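Long-range contact in 6-phosphogluconate dehydrogenase NAD-binding (Dyadobacter fermentans, PDB 4GBJ), which probably acts as an NAD- or NADP-binding oxidoreductase related to the 6-phosphogluconate and 3-hydroxyisobutyrate dehydrogenases: residues Arg237-Leu249 against Ala262-Ala274. Residues are numbered along the deposited sequence; the frame is centred on the assembly and turned at random.
Sequences RFPLGLKDINLTL and ADIIRNRFISGLA
Phe269 and Phe238 form a T-shaped pair that illustrates how aromatic rings can be accommodated against glycines between two helices. The edge of Phe269 points at the face of Phe238, the centroids 4.9 Å apart and the planes at 65°, with Phe269 CD1 over the middle of the Phe238 ring. With CG anti to the backbone N (chi1 -167°), the Phe238 ring swings across to Gly272, whose CA lies 3.7 Å from Phe238 CZ. Gly241 faces the other ring: its CA makes a CH-pi contact over the face of Phe269, 3.9 Å from the ring centroid. Shortening Phe269 to alanine is likely to leave the Phe238 face without its edge partner and open a gap over Gly241.

The two helices, 238-254 and 260-274, form an antiparallel hairpin in the all-helical C-terminal domain, beside the long helix 169-197; their segments cross at -150° with axes 9.1 Å apart.

The packing is knobs-into-holes. Leu242 sits among Arg266, Phe269, Ile270 and Leu273, while Ile245 fills the next hole, its CD1 3.7 Å from Ala262 CB. Arg266 and Phe269 in turn enter holes in the helix opposite, the extended chain of Arg266 passing Leu249 with its CD 3.5 Å from Leu249 CD1.

The polar contact lies at the end of Arg266, where a water accepts from Asn246 ND2 (2.9 Å) and, weakly, from Arg266 NE.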
ATOM      1  N   ARG B 237      -7.867  12.321  14.836  1.00 29.83           N
ATOM      2  CA  ARG B 237      -6.896  12.758  15.851  1.00 30.44           C
ATOM      3  C   ARG B 237      -5.907  11.675  16.202  1.00 30.41           C
ATOM      4  O   ARG B 237      -6.263  10.511  16.243  1.00 30.74           O
ATOM      5  CB  ARG B 237      -7.567  13.313  17.123  1.00 35.57           C
ATOM      6  CG  ARG B 237      -6.732  14.425  17.726  1.00 47.71           C
ATOM      7  CD  ARG B 237      -7.541  15.380  18.587  1.00 53.32           C
ATOM      8  NE  ARG B 237      -6.674  16.045  19.568  1.00 53.21           N
ATOM      9  CZ  ARG B 237      -6.229  15.495  20.697  1.00 57.62           C
ATOM     10  NH1 ARG B 237      -6.596  14.270  21.038  1.00 43.07           N
ATOM     11  NH2 ARG B 237      -5.439  16.182  21.509  1.00 53.03           N
ATOM     12  N   PHE B 238      -4.652  12.063  16.439  1.00 26.40           N
ATOM     13  CA  PHE B 238      -3.508  11.137  16.615  1.00 23.72           C
ATOM     14  C   PHE B 238      -3.744  10.032  17.641  1.00 25.28           C
ATOM     15  O   PHE B 238      -3.527   8.850  17.319  1.00 24.73           O
ATOM     16  CB  PHE B 238      -2.232  11.928  16.948  1.00 24.88           C
ATOM     17  CG  PHE B 238      -0.926  11.214  16.877  1.00 24.07           C
ATOM     18  CD1 PHE B 238      -0.237  11.129  15.672  1.00 24.50           C
ATOM     19  CD2 PHE B 238      -0.284  10.782  18.038  1.00 23.37           C
ATOM     20  CE1 PHE B 238       0.989  10.473  15.595  1.00 22.71           C
ATOM     21  CE2 PHE B 238       0.967  10.167  17.975  1.00 22.77           C
ATOM     22  CZ  PHE B 238       1.595   9.999  16.742  1.00 20.65           C
ATOM     23  N   PRO B 239      -4.215  10.337  18.844  1.00 21.96           N
ATOM     24  CA  PRO B 239      -4.422   9.265  19.827  1.00 22.55           C
ATOM     25  C   PRO B 239      -5.405   8.202  19.329  1.00 27.69           C
ATOM     26  O   PRO B 239      -5.310   7.054  19.763  1.00 26.24           O
ATOM     27  CB  PRO B 239      -4.955   9.994  21.066  1.00 24.74           C
ATOM     28  CG  PRO B 239      -4.543  11.406  20.882  1.00 29.20           C
ATOM     29  CD  PRO B 239      -4.587  11.652  19.405  1.00 25.42           C
ATOM     30  N   LEU B 240      -6.315   8.564  18.399  1.00 25.64           N
ATOM     31  CA  LEU B 240      -7.273   7.588  17.879  1.00 26.54           C
ATOM     32  C   LEU B 240      -6.574   6.515  17.006  1.00 28.20           C
ATOM     33  O   LEU B 240      -7.059   5.407  16.939  1.00 25.29           O
ATOM     34  CB  LEU B 240      -8.427   8.279  17.125  1.00 28.58           C
ATOM     35  CG  LEU B 240      -9.219   9.232  17.983  1.00 33.82           C
ATOM     36  CD1 LEU B 240     -10.256   9.968  17.163  1.00 36.23           C
ATOM     37  CD2 LEU B 240      -9.864   8.532  19.186  1.00 36.38           C
ATOM     38  N   GLY B 241      -5.406   6.802  16.438  1.00 24.92           N
ATOM     39  CA  GLY B 241      -4.672   5.802  15.682  1.00 23.01           C
ATOM     40  C   GLY B 241      -4.151   4.706  16.563  1.00 23.67           C
ATOM     41  O   GLY B 241      -4.162   3.522  16.190  1.00 23.01           O
ATOM     42  N   LEU B 242      -3.700   5.092  17.754  1.00 21.41           N
ATOM     43  CA  LEU B 242      -3.202   4.169  18.759  1.00 20.06           C
ATOM     44  C   LEU B 242      -4.328   3.269  19.253  1.00 25.87           C
ATOM     45  O   LEU B 242      -4.139   2.070  19.372  1.00 24.50           O
ATOM     46  CB  LEU B 242      -2.549   4.938  19.925  1.00 20.62           C
ATOM     47  CG  LEU B 242      -1.970   4.105  21.092  1.00 24.68           C
ATOM     48  CD1 LEU B 242      -1.041   3.040  20.597  1.00 23.78           C
ATOM     49  CD2 LEU B 242      -1.333   4.978  22.115  1.00 24.71           C
ATOM     50  N   LYS B 243      -5.496   3.844  19.534  1.00 25.88           N
ATOM     51  CA  LYS B 243      -6.681   3.077  19.951  1.00 25.40           C
ATOM     52  C   LYS B 243      -6.991   1.983  18.904  1.00 28.39           C
ATOM     53  O   LYS B 243      -7.133   0.814  19.262  1.00 24.15           O
ATOM     54  CB  LYS B 243      -7.895   4.000  20.088  1.00 26.28           C
ATOM     55  CG  LYS B 243      -9.199   3.286  20.550  1.00 33.11           C
ATOM     56  CD  LYS B 243     -10.442   4.208  20.542  1.00 32.80           C
ATOM     57  CE  LYS B 243     -11.022   4.525  19.165  1.00 54.44           C
ATOM     58  NZ  LYS B 243     -11.527   3.303  18.437  1.00 73.96           N
ATOM     59  N   ASP B 244      -6.943   2.354  17.604  1.00 24.99           N
ATOM     60  CA  ASP B 244      -7.263   1.424  16.528  1.00 23.93           C
ATOM     61  C   ASP B 244      -6.202   0.331  16.351  1.00 23.56           C
ATOM     62  O   ASP B 244      -6.577  -0.839  16.230  1.00 23.41           O
ATOM     63  CB  ASP B 244      -7.523   2.143  15.187  1.00 26.10           C
ATOM     64  CG  ASP B 244      -8.959   2.666  14.998  1.00 43.78           C
ATOM     65  OD1 ASP B 244      -9.836   2.401  15.901  1.00 42.46           O
ATOM     66  OD2 ASP B 244      -9.235   3.277  13.923  1.00 45.36           O
ATOM     67  N   ILE B 245      -4.920   0.663  16.354  1.00 19.29           N
ATOM     68  CA  ILE B 245      -3.906  -0.377  16.209  1.00 17.29           C
ATOM     69  C   ILE B 245      -3.924  -1.340  17.421  1.00 20.48           C
ATOM     70  O   ILE B 245      -3.651  -2.513  17.247  1.00 21.53           O
ATOM     71  CB  ILE B 245      -2.501   0.193  15.931  1.00 18.70           C
ATOM     72  CG1 ILE B 245      -1.601  -0.830  15.312  1.00 17.96           C
ATOM     73  CG2 ILE B 245      -1.840   0.791  17.168  1.00 21.05           C
ATOM     74  CD1 ILE B 245      -2.013  -1.265  13.868  1.00 22.78           C
ATOM     75  N   ASN B 246      -4.211  -0.857  18.610  1.00 17.76           N
ATOM     76  CA  ASN B 246      -4.335  -1.709  19.793  1.00 17.98           C
ATOM     77  C   ASN B 246      -5.515  -2.652  19.692  1.00 24.73           C
ATOM     78  O   ASN B 246      -5.380  -3.798  20.151  1.00 26.10           O
ATOM     79  CB  ASN B 246      -4.429  -0.910  21.073  1.00 23.71           C
ATOM     80  CG  ASN B 246      -3.080  -0.368  21.535  1.00 27.10           C
ATOM     81  OD1 ASN B 246      -2.017  -0.890  21.219  1.00 26.32           O
ATOM     82  ND2 ASN B 246      -3.071   0.710  22.284  1.00 20.48           N
ATOM     83  N   LEU B 247      -6.650  -2.236  19.037  1.00 20.35           N
ATOM     84  CA  LEU B 247      -7.785  -3.154  18.806  1.00 19.82           C
ATOM     85  C   LEU B 247      -7.311  -4.289  17.882  1.00 22.75           C
ATOM     86  O   LEU B 247      -7.638  -5.439  18.095  1.00 21.60           O
ATOM     87  CB  LEU B 247      -8.980  -2.431  18.159  1.00 19.91           C
ATOM     88  CG  LEU B 247      -9.753  -1.371  18.971  1.00 25.50           C
ATOM     89  CD1 LEU B 247     -10.873  -0.839  18.176  1.00 26.82           C
ATOM     90  CD2 LEU B 247     -10.304  -1.941  20.273  1.00 30.57           C
ATOM     91  N   THR B 248      -6.540  -3.948  16.842  1.00 23.07           N
ATOM     92  CA  THR B 248      -5.995  -4.925  15.904  1.00 21.72           C
ATOM     93  C   THR B 248      -5.062  -5.908  16.617  1.00 23.45           C
ATOM     94  O   THR B 248      -5.147  -7.127  16.399  1.00 23.60           O
ATOM     95  CB  THR B 248      -5.301  -4.182  14.782  1.00 24.65           C
ATOM     96  OG1 THR B 248      -6.288  -3.381  14.134  1.00 33.69           O
ATOM     97  CG2 THR B 248      -4.571  -5.119  13.807  1.00 23.81           C
ATOM     98  N   LEU B 249      -4.139  -5.390  17.407  1.00 18.72           N
ATOM     99  CA  LEU B 249      -3.207  -6.247  18.130  1.00 20.29           C
ATOM    100  C   LEU B 249      -3.931  -7.174  19.095  1.00 25.39           C
ATOM    101  O   LEU B 249      -3.566  -8.345  19.180  1.00 23.89           O
ATOM    102  CB  LEU B 249      -2.164  -5.428  18.863  1.00 19.45           C
ATOM    103  CG  LEU B 249      -1.147  -4.751  17.949  1.00 20.79           C
ATOM    104  CD1 LEU B 249      -0.453  -3.562  18.667  1.00 19.81           C
ATOM    105  CD2 LEU B 249      -0.102  -5.778  17.460  1.00 18.84           C
ATOM    106  N   ALA B 262       2.253  -4.204  12.758  1.00 21.27           N
ATOM    107  CA  ALA B 262       1.393  -3.461  13.704  1.00 22.33           C
ATOM    108  C   ALA B 262       2.160  -3.034  14.995  1.00 23.48           C
ATOM    109  O   ALA B 262       1.878  -1.974  15.553  1.00 23.16           O
ATOM    110  CB  ALA B 262       0.147  -4.266  14.045  1.00 24.08           C
ATOM    111  N   ASP B 263       3.165  -3.821  15.436  1.00 19.38           N
ATOM    112  CA  ASP B 263       4.006  -3.478  16.600  1.00 17.81           C
ATOM    113  C   ASP B 263       4.753  -2.161  16.359  1.00 22.28           C
ATOM    114  O   ASP B 263       4.759  -1.286  17.220  1.00 18.27           O
ATOM    115  CB  ASP B 263       5.023  -4.574  16.886  1.00 19.61           C
ATOM    116  CG  ASP B 263       4.454  -5.961  17.168  1.00 29.81           C
ATOM    117  OD1 ASP B 263       3.244  -6.066  17.476  1.00 29.31           O
ATOM    118  OD2 ASP B 263       5.215  -6.918  17.138  1.00 31.58           O
ATOM    119  N   ILE B 264       5.305  -2.017  15.140  1.00 17.97           N
ATOM    120  CA  ILE B 264       6.019  -0.823  14.680  1.00 17.25           C
ATOM    121  C   ILE B 264       5.061   0.357  14.667  1.00 21.15           C
ATOM    122  O   ILE B 264       5.404   1.356  15.231  1.00 21.19           O
ATOM    123  CB  ILE B 264       6.659  -1.023  13.307  1.00 18.43           C
ATOM    124  CG1 ILE B 264       7.711  -2.175  13.298  1.00 18.78           C
ATOM    125  CG2 ILE B 264       7.277   0.274  12.755  1.00 16.70           C
ATOM    126  CD1 ILE B 264       8.770  -2.036  13.979  1.00 35.46           C
ATOM    127  N   ILE B 265       3.842   0.203  14.126  1.00 18.05           N
ATOM    128  CA  ILE B 265       2.833   1.262  14.071  1.00 18.11           C
ATOM    129  C   ILE B 265       2.469   1.707  15.467  1.00 21.83           C
ATOM    130  O   ILE B 265       2.456   2.912  15.753  1.00 20.56           O
ATOM    131  CB  ILE B 265       1.600   0.761  13.287  1.00 20.59           C
ATOM    132  CG1 ILE B 265       1.920   0.564  11.774  1.00 21.67           C
ATOM    133  CG2 ILE B 265       0.402   1.617  13.473  1.00 21.80           C
ATOM    134  CD1 ILE B 265       2.350   1.739  11.050  1.00 45.26           C
ATOM    135  N   ARG B 266       2.208   0.743  16.355  1.00 17.30           N
ATOM    136  CA  ARG B 266       1.930   1.072  17.745  1.00 17.97           C
ATOM    137  C   ARG B 266       3.041   1.942  18.351  1.00 20.75           C
ATOM    138  O   ARG B 266       2.732   2.954  18.975  1.00 18.26           O
ATOM    139  CB  ARG B 266       1.747  -0.197  18.587  1.00 18.19           C
ATOM    140  CG  ARG B 266       1.557   0.048  20.080  1.00 21.83           C
ATOM    141  CD  ARG B 266       1.174  -1.261  20.763  1.00 21.05           C
ATOM    142  NE  ARG B 266       1.258  -1.153  22.217  1.00 20.45           N
ATOM    143  CZ  ARG B 266       2.380  -1.156  22.929  1.00 27.90           C
ATOM    144  NH1 ARG B 266       3.566  -1.239  22.323  1.00 19.27           N
ATOM    145  NH2 ARG B 266       2.334  -1.042  24.244  1.00 20.31           N
ATOM    146  N   ASN B 267       4.302   1.586  18.152  1.00 21.76           N
ATOM    147  CA  ASN B 267       5.430   2.374  18.727  1.00 20.09           C
ATOM    148  C   ASN B 267       5.522   3.745  18.117  1.00 24.49           C
ATOM    149  O   ASN B 267       5.893   4.677  18.840  1.00 22.95           O
ATOM    150  CB  ASN B 267       6.782   1.642  18.613  1.00 17.91           C
ATOM    151  CG  ASN B 267       6.867   0.490  19.600  1.00 25.73           C
ATOM    152  OD1 ASN B 267       6.146   0.440  20.578  1.00 21.11           O
ATOM    153  ND2 ASN B 267       7.686  -0.506  19.323  1.00 23.94           N
ATOM    154  N   ARG B 268       5.128   3.912  16.810  1.00 19.59           N
ATOM    155  CA  ARG B 268       5.120   5.253  16.237  1.00 19.36           C
ATOM    156  C   ARG B 268       4.151   6.196  16.995  1.00 18.95           C
ATOM    157  O   ARG B 268       4.468   7.359  17.195  1.00 17.98           O
ATOM    158  CB  ARG B 268       4.713   5.227  14.774  1.00 18.15           C
ATOM    159  CG  ARG B 268       5.618   4.475  13.857  1.00 14.26           C
ATOM    160  CD  ARG B 268       7.049   4.915  14.004  1.00 18.41           C
ATOM    161  NE  ARG B 268       7.878   4.521  12.875  1.00 22.33           N
ATOM    162  CZ  ARG B 268       9.199   4.674  12.813  1.00 27.58           C
ATOM    163  NH1 ARG B 268       9.861   5.194  13.826  1.00 20.16           N
ATOM    164  NH2 ARG B 268       9.869   4.272  11.745  1.00 24.31           N
ATOM    165  N   PHE B 269       2.975   5.705  17.348  1.00 16.75           N
ATOM    166  CA  PHE B 269       1.991   6.490  18.110  1.00 18.59           C
ATOM    167  C   PHE B 269       2.455   6.760  19.513  1.00 20.94           C
ATOM    168  O   PHE B 269       2.344   7.900  19.984  1.00 20.13           O
ATOM    169  CB  PHE B 269       0.611   5.827  18.176  1.00 20.14           C
ATOM    170  CG  PHE B 269      -0.136   5.897  16.868  1.00 21.08           C
ATOM    171  CD1 PHE B 269      -0.517   7.119  16.334  1.00 22.34           C
ATOM    172  CD2 PHE B 269      -0.369   4.746  16.116  1.00 21.22           C
ATOM    173  CE1 PHE B 269      -1.104   7.191  15.077  1.00 22.72           C
ATOM    174  CE2 PHE B 269      -0.966   4.823  14.876  1.00 23.76           C
ATOM    175  CZ  PHE B 269      -1.356   6.040  14.373  1.00 22.28           C
ATOM    176  N   ILE B 270       2.990   5.730  20.199  1.00 19.94           N
ATOM    177  CA  ILE B 270       3.468   5.927  21.593  1.00 19.68           C
ATOM    178  C   ILE B 270       4.584   7.014  21.618  1.00 22.32           C
ATOM    179  O   ILE B 270       4.554   7.955  22.423  1.00 21.80           O
ATOM    180  CB  ILE B 270       3.955   4.599  22.205  1.00 21.66           C
ATOM    181  CG1 ILE B 270       2.751   3.628  22.356  1.00 20.19           C
ATOM    182  CG2 ILE B 270       4.601   4.841  23.552  1.00 21.40           C
ATOM    183  CD1 ILE B 270       3.144   2.215  22.716  1.00 17.32           C
ATOM    184  N   SER B 271       5.559   6.864  20.729  1.00 19.23           N
ATOM    185  CA  SER B 271       6.669   7.807  20.600  1.00 17.46           C
ATOM    186  C   SER B 271       6.172   9.189  20.177  1.00 22.46           C
ATOM    187  O   SER B 271       6.646  10.191  20.715  1.00 22.78           O
ATOM    188  CB  SER B 271       7.739   7.296  19.635  1.00 17.66           C
ATOM    189  OG  SER B 271       8.859   8.162  19.699  1.00 30.76           O
ATOM    190  N   GLY B 272       5.185   9.247  19.273  1.00 19.05           N
ATOM    191  CA  GLY B 272       4.620  10.516  18.870  1.00 17.57           C
ATOM    192  C   GLY B 272       3.937  11.247  20.009  1.00 22.45           C
ATOM    193  O   GLY B 272       3.987  12.479  20.088  1.00 20.66           O
ATOM    194  N   LEU B 273       3.253  10.503  20.885  1.00 19.72           N
ATOM    195  CA  LEU B 273       2.657  11.108  22.076  1.00 20.20           C
ATOM    196  C   LEU B 273       3.764  11.599  23.028  1.00 22.30           C
ATOM    197  O   LEU B 273       3.633  12.665  23.634  1.00 22.40           O
ATOM    198  CB  LEU B 273       1.731  10.118  22.766  1.00 21.21           C
ATOM    199  CG  LEU B 273       0.403   9.840  22.061  1.00 25.72           C
ATOM    200  CD1 LEU B 273      -0.303   8.669  22.745  1.00 27.48           C
ATOM    201  CD2 LEU B 273      -0.505  11.102  22.020  1.00 26.16           C
ATOM    202  N   ALA B 274       4.870  10.879  23.143  1.00 19.27           N
ATOM    203  CA  ALA B 274       6.007  11.360  23.961  1.00 20.18           C
ATOM    204  C   ALA B 274       6.535  12.684  23.377  1.00 26.33           C
ATOM    205  O   ALA B 274       7.038  13.509  24.126  1.00 26.49           O
ATOM    206  CB  ALA B 274       7.143  10.333  24.010  1.00 20.46           C
TER
HETATM  207  O   HOH W   1      -0.645   0.768  23.788  1.00 25.80           O